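Local coordinates for protein beta sliding clamp (Bartonella birtlesii LL-WM9, PDB 6PTR) that probably forms a ring-shaped homodimer around DNA that tethers DNA polymerases and other proteins to it for processive replication, at residues Ile75-Ala79 / Tyr80-Asp84. Numbering follows the deposited sequence.
Sequences ITVPA and YLLYD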
ATOM      1  N   ILE C  75      -5.790  18.161  28.352  1.00 16.60           N
ATOM      2  CA  ILE C  75      -5.603  18.959  27.146  1.00 16.88           C
ATOM      3  C   ILE C  75      -6.009  18.074  25.980  1.00 16.99           C
ATOM      4  O   ILE C  75      -6.000  16.847  26.094  1.00 18.39           O
ATOM      5  CB  ILE C  75      -4.122  19.420  27.039  1.00 20.10           C
ATOM      6  CG1 ILE C  75      -3.951  20.488  25.960  1.00 25.79           C
ATOM      7  CG2 ILE C  75      -3.205  18.245  26.737  1.00 20.52           C
ATOM      8  CD1 ILE C  75      -4.547  21.805  26.334  1.00 27.99           C
ATOM      9  N   THR C  76      -6.386  18.686  24.855  1.00 19.23           N
ATOM     10  CA  THR C  76      -6.645  17.894  23.657  1.00 16.58           C
ATOM     11  C   THR C  76      -5.647  18.306  22.582  1.00 18.53           C
ATOM     12  O   THR C  76      -5.231  19.467  22.515  1.00 20.28           O
ATOM     13  CB  THR C  76      -8.101  18.030  23.135  1.00 20.96           C
ATOM     14  OG1 THR C  76      -8.229  19.228  22.358  1.00 20.22           O
ATOM     15  CG2 THR C  76      -9.095  18.058  24.284  1.00 22.56           C
ATOM     16  N   VAL C  77      -5.226  17.326  21.781  1.00 17.96           N
ATOM     17  CA  VAL C  77      -4.070  17.423  20.889  1.00 19.61           C
ATOM     18  C   VAL C  77      -4.478  16.799  19.561  1.00 17.42           C
ATOM     19  O   VAL C  77      -5.143  15.754  19.579  1.00 19.79           O
ATOM     20  CB  VAL C  77      -2.854  16.667  21.471  1.00 22.85           C
ATOM     21  CG1 VAL C  77      -1.587  17.012  20.738  1.00 26.62           C
ATOM     22  CG2 VAL C  77      -2.707  16.915  22.987  1.00 26.68           C
ATOM     23  N   PRO C  78      -4.121  17.372  18.401  1.00 18.39           N
ATOM     24  CA  PRO C  78      -4.459  16.711  17.124  1.00 17.70           C
ATOM     25  C   PRO C  78      -3.943  15.278  17.073  1.00 23.69           C
ATOM     26  O   PRO C  78      -2.756  15.027  17.296  1.00 19.25           O
ATOM     27  CB  PRO C  78      -3.792  17.609  16.080  1.00 23.38           C
ATOM     28  CG  PRO C  78      -3.807  18.989  16.748  1.00 23.75           C
ATOM     29  CD  PRO C  78      -3.461  18.675  18.175  1.00 20.49           C
ATOM     30  N   ALA C  79      -4.847  14.325  16.808  1.00 21.99           N
ATOM     31  CA  ALA C  79      -4.548  12.936  17.143  1.00 19.42           C
ATOM     32  C   ALA C  79      -3.605  12.288  16.134  1.00 19.93           C
ATOM     33  O   ALA C  79      -2.700  11.548  16.533  1.00 24.09           O
ATOM     34  CB  ALA C  79      -5.842  12.125  17.266  1.00 22.83           C
ATOM     35  N   TYR C  80      -3.798  12.524  14.832  1.00 21.38           N
ATOM     36  CA  TYR C  80      -2.907  11.888  13.869  1.00 22.65           C
ATOM     37  C   TYR C  80      -1.506  12.482  13.952  1.00 28.75           C
ATOM     38  O   TYR C  80      -0.513  11.754  13.832  1.00 28.22           O
ATOM     39  CB  TYR C  80      -3.481  11.995  12.463  1.00 22.19           C
ATOM     40  CG  TYR C  80      -4.595  10.978  12.273  1.00 30.07           C
ATOM     41  CD1 TYR C  80      -4.306   9.648  11.987  1.00 37.62           C
ATOM     42  CD2 TYR C  80      -5.928  11.344  12.400  1.00 36.24           C
ATOM     43  CE1 TYR C  80      -5.316   8.715  11.830  1.00 37.27           C
ATOM     44  CE2 TYR C  80      -6.941  10.422  12.230  1.00 39.94           C
ATOM     45  CZ  TYR C  80      -6.628   9.106  11.956  1.00 40.60           C
ATOM     46  OH  TYR C  80      -7.641   8.181  11.805  1.00 44.86           O
ATOM     47  N   LEU C  81      -1.409  13.793  14.181  1.00 26.28           N
ATOM     48  CA  LEU C  81      -0.100  14.423  14.371  1.00 26.00           C
ATOM     49  C   LEU C  81       0.600  13.869  15.602  1.00 25.13           C
ATOM     50  O   LEU C  81       1.794  13.545  15.561  1.00 25.50           O
ATOM     51  CB  LEU C  81      -0.250  15.938  14.509  1.00 25.43           C
ATOM     52  CG  LEU C  81       1.036  16.711  14.826  1.00 25.51           C
ATOM     53  CD1 LEU C  81       2.122  16.432  13.757  1.00 24.43           C
ATOM     54  CD2 LEU C  81       0.744  18.210  14.908  1.00 28.21           C
ATOM     55  N   LEU C  82      -0.117  13.777  16.723  1.00 19.45           N
ATOM     56  CA  LEU C  82       0.510  13.232  17.921  1.00 20.68           C
ATOM     57  C   LEU C  82       0.972  11.805  17.682  1.00 23.06           C
ATOM     58  O   LEU C  82       2.083  11.439  18.069  1.00 19.69           O
ATOM     59  CB  LEU C  82      -0.452  13.278  19.095  1.00 15.73           C
ATOM     60  CG  LEU C  82       0.096  12.744  20.410  1.00 19.94           C
ATOM     61  CD1 LEU C  82       1.327  13.545  20.876  1.00 21.10           C
ATOM     62  CD2 LEU C  82      -1.002  12.781  21.458  1.00 19.27           C
ATOM     63  N   TYR C  83       0.132  10.987  17.033  1.00 20.39           N
ATOM     64  CA  TYR C  83       0.527   9.610  16.729  1.00 21.14           C
ATOM     65  C   TYR C  83       1.779   9.571  15.856  1.00 24.02           C
ATOM     66  O   TYR C  83       2.713   8.803  16.121  1.00 25.09           O
ATOM     67  CB  TYR C  83      -0.620   8.863  16.033  1.00 22.33           C
ATOM     68  CG  TYR C  83      -0.340   7.381  15.886  1.00 23.05           C
ATOM     69  CD1 TYR C  83      -0.424   6.545  16.983  1.00 25.81           C
ATOM     70  CD2 TYR C  83       0.029   6.831  14.660  1.00 34.32           C
ATOM     71  CE1 TYR C  83      -0.167   5.189  16.876  1.00 32.84           C
ATOM     72  CE2 TYR C  83       0.290   5.462  14.533  1.00 35.89           C
ATOM     73  CZ  TYR C  83       0.184   4.650  15.657  1.00 38.73           C
ATOM     74  OH  TYR C  83       0.444   3.292  15.579  1.00 48.05           O
ATOM     75  N   ASP C  84       1.815  10.387  14.796  1.00 20.23           N
ATOM     76  CA  ASP C  84       2.974  10.368  13.911  1.00 23.78           C
ATOM     77  C   ASP C  84       4.235  10.805  14.648  1.00 26.08           C
ATOM     78  O   ASP C  84       5.325  10.280  14.379  1.00 28.73           O
ATOM     79  CB  ASP C  84       2.720  11.252  12.690  1.00 27.17           C
ATOM     80  CG  ASP C  84       1.667  10.672  11.754  1.00 48.91           C
ATOM     81  OD1 ASP C  84       1.444   9.444  11.775  1.00 54.85           O
ATOM     82  OD2 ASP C  84       1.060  11.449  10.990  1.00 58.50           O
TER
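Val77 and Leu82 meet on the inner side of the bend where strand 71-78 gives way to helix 79-88, with Val77 CG1 resting against Leu82 CB at 4.2 Å. Leu82 carries its CG anti to the backbone N (chi1 -180°), which holds the two methyls alongside Val77 CG1, on the buried side of the turn. On the flank of the turn Pro78 and Leu81 touch through their first side-chain carbons, CB to CB at 4.2 Å, an apolar contact with the nearer leucine methyl, CD2, a little farther off. Pro78 sits at the N-cap position, and its carbonyl starts the helical bonding: Leu82 N donates to Pro78 O at 3.0 Å. One residue on, Tyr83 N donates to Ala79 O at 2.9 Å. Leu82 CB also lies 3.4 Å from Pro78 O, close beside the carbonyl that its own N-H binds. Tyr80 turns the other way: with CG anti to its carbonyl carbon (chi1 -77°), the ring leaves the turn after passing Ala79 C obliquely, and its OH is hydrogen-bonded to Val29 O. The short strand and helix segments run at 78° to each other. This is a strand-to-helix corner of the N-terminal of the three clamp domains in each subunit. Strand 71-78 forms an edge of its sheet within the chain and pairs with strand 40-46, Val77 bonding to Val41 through the backbone. Leu82 packs on Phe18 and Leu22 of helix 15-26 and on Ile109 of strand 106-111, Tyr83 stacks with Phe19 and His26, and Leu81 touches Thr287 of the second subunit, placing the helix beside the dimer interface.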